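Local coordinates for protein ORF10 (PDB 6RIW) that probably condenses acyl units in polyunsaturated fatty acid synthesis, as the ketosynthase-chain length factor didomain of the PfaC subunit, at residues Gln29-Ser34 / Thr393-Gln398. Residues are numbered along the deposited sequence; the frame is centred on the assembly and turned at random.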
loop_
_atom_site.group_PDB
_atom_site.type_symbol
_atom_site.label_atom_id
_atom_site.label_comp_id
_atom_site.label_asym_id
_atom_site.label_seq_id
_atom_site.Cartn_x
_atom_site.Cartn_y
_atom_site.Cartn_z
ATOM N N GLN A 29 17.073 7.164 27.757
ATOM C CA GLN A 29 17.747 7.685 26.566
ATOM C C GLN A 29 18.437 6.574 25.779
ATOM O O GLN A 29 19.519 6.762 25.219
ATOM C CB GLN A 29 18.738 8.791 26.925
ATOM C CG GLN A 29 18.112 9.909 27.715
ATOM C CD GLN A 29 19.022 11.120 27.809
ATOM O OE1 GLN A 29 19.713 11.473 26.846
ATOM N NE2 GLN A 29 19.025 11.767 28.973
ATOM N N GLN A 30 17.784 5.420 25.706
ATOM C CA GLN A 30 18.343 4.278 24.994
ATOM C C GLN A 30 18.375 4.526 23.488
ATOM O O GLN A 30 17.377 4.948 22.896
ATOM C CB GLN A 30 17.515 3.028 25.288
ATOM C CG GLN A 30 18.269 1.730 25.120
ATOM C CD GLN A 30 19.199 1.492 26.279
ATOM O OE1 GLN A 30 18.839 1.726 27.437
ATOM N NE2 GLN A 30 20.413 1.039 25.981
ATOM N N ASP A 31 19.513 4.231 22.871
ATOM C CA ASP A 31 19.643 4.203 21.422
ATOM C C ASP A 31 19.367 2.777 20.956
ATOM O O ASP A 31 20.084 1.848 21.340
ATOM C CB ASP A 31 21.041 4.657 21.006
ATOM C CG ASP A 31 21.173 4.898 19.506
ATOM O OD1 ASP A 31 20.368 4.363 18.706
ATOM O OD2 ASP A 31 22.114 5.620 19.113
ATOM N N CYS A 32 18.324 2.601 20.142
ATOM C CA CYS A 32 17.905 1.284 19.672
ATOM C C CYS A 32 18.289 1.003 18.220
ATOM O O CYS A 32 17.848 -0.012 17.660
ATOM C CB CYS A 32 16.392 1.133 19.845
ATOM S SG CYS A 32 15.833 1.453 21.562
ATOM N N ARG A 33 19.087 1.871 17.596
ATOM C CA ARG A 33 19.534 1.674 16.226
ATOM C C ARG A 33 20.734 0.726 16.201
ATOM O O ARG A 33 21.455 0.588 17.190
ATOM C CB ARG A 33 19.878 3.028 15.588
ATOM C CG ARG A 33 18.737 4.069 15.739
ATOM C CD ARG A 33 19.200 5.503 15.510
ATOM N NE ARG A 33 20.301 5.849 16.413
ATOM C CZ ARG A 33 21.227 6.767 16.147
ATOM N NH1 ARG A 33 21.198 7.447 15.005
ATOM N NH2 ARG A 33 22.197 6.995 17.022
ATOM N N SER A 34 20.934 0.052 15.064
ATOM C CA SER A 34 21.981 -0.961 14.957
ATOM C C SER A 34 22.343 -1.168 13.490
ATOM O O SER A 34 21.719 -0.607 12.587
ATOM C CB SER A 34 21.553 -2.287 15.600
ATOM O OG SER A 34 20.449 -2.858 14.911
ATOM N N THR A 393 14.822 13.782 23.579
ATOM C CA THR A 393 15.323 13.443 22.252
ATOM C C THR A 393 16.822 13.211 22.401
ATOM O O THR A 393 17.534 14.084 22.909
ATOM C CB THR A 393 15.041 14.569 21.258
ATOM O OG1 THR A 393 13.624 14.752 21.110
ATOM C CG2 THR A 393 15.678 14.287 19.901
ATOM N N ILE A 394 17.302 12.036 21.986
ATOM C CA ILE A 394 18.696 11.673 22.219
ATOM C C ILE A 394 19.582 12.213 21.100
ATOM O O ILE A 394 19.115 12.569 20.016
ATOM C CB ILE A 394 18.860 10.150 22.374
ATOM C CG1 ILE A 394 18.622 9.434 21.048
ATOM C CG2 ILE A 394 17.923 9.627 23.454
ATOM C CD1 ILE A 394 19.072 7.985 21.058
ATOM N N ASN A 395 20.893 12.274 21.381
ATOM C CA ASN A 395 21.947 12.667 20.436
ATOM C C ASN A 395 21.828 14.109 19.971
ATOM O O ASN A 395 22.393 14.482 18.931
ATOM C CB ASN A 395 21.997 11.745 19.214
ATOM C CG ASN A 395 22.280 10.306 19.588
ATOM O OD1 ASN A 395 21.699 9.377 19.015
ATOM N ND2 ASN A 395 23.158 10.112 20.571
ATOM N N LEU A 396 21.110 14.932 20.717
ATOM C CA LEU A 396 20.861 16.317 20.336
ATOM C C LEU A 396 21.802 17.187 21.166
ATOM O O LEU A 396 21.569 17.402 22.355
ATOM C CB LEU A 396 19.394 16.655 20.570
ATOM C CG LEU A 396 18.917 18.082 20.334
ATOM C CD1 LEU A 396 19.001 18.406 18.870
ATOM C CD2 LEU A 396 17.495 18.224 20.854
ATOM N N LYS A 397 22.877 17.668 20.540
ATOM C CA LYS A 397 23.911 18.450 21.221
ATOM C C LYS A 397 23.949 19.911 20.802
ATOM O O LYS A 397 24.169 20.790 21.648
ATOM C CB LYS A 397 25.296 17.836 20.963
ATOM C CG LYS A 397 25.367 16.315 21.041
ATOM C CD LYS A 397 25.136 15.831 22.450
ATOM C CE LYS A 397 25.662 14.405 22.635
ATOM N NZ LYS A 397 25.357 13.920 24.026
ATOM N N GLN A 398 23.775 20.192 19.510
ATOM C CA GLN A 398 23.766 21.556 18.978
ATOM C C GLN A 398 22.489 21.753 18.171
ATOM O O GLN A 398 22.462 21.502 16.958
ATOM C CB GLN A 398 25.011 21.824 18.136
ATOM C CG GLN A 398 26.285 21.935 18.985
ATOM C CD GLN A 398 27.553 21.778 18.172
ATOM O OE1 GLN A 398 27.530 21.257 17.052
ATOM N NE2 GLN A 398 28.676 22.212 18.738
HETATM O O HOH W 1 21.923 11.274 24.157
#
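Asp31 OD1, whose carboxyl carbon CG lies 4.0 Å from Ile394 CD1, is gripped from opposite faces of its plane by the backbone N and side-chain NE of Arg33. The bond from Arg33 N, 3.0 Å to Asp31 OD1, closes an Asx turn in the loop between helix 19-27 and strand 34-35 of the ketosynthase domain. Arg33 NE meets Asp31 OD1 at 2.7 Å, while Arg33 NH2 takes Asp31 OD2, making a side-on, two-nitrogen salt bridge. Aspartate suits this place: its short side chain, CG anti to the backbone N (chi1 -169°), lets one carboxylate serve both turn and guanidinium. Both oxygens lie practically in the guanidinium plane, which probably holds that group against rotation. An alanine in place of Asp31 would probably open the turn and leave the Arg33 guanidinium without its counter-charge and freer to turn. The Arg33 and Asn395 side chains reach toward each other tip to tip; Asn395 OD1 stands 3.1 Å from Arg33 NH2, obliquely to the guanidinium and at an angle too poor for a hydrogen bond. Buried Ile394 suits its place because its branches reach different parts of the loop: CG2 touches Gln29 CB at 3.7 Å, and CD1 lies 3.8 Å from Asp31 CA. Gln29 ends helix 19-27 in a Schellman motif; its side chain, extended beyond CG, brings OE1 to a water that donates weakly to it and accepts from Asn395 N at 3.1 Å.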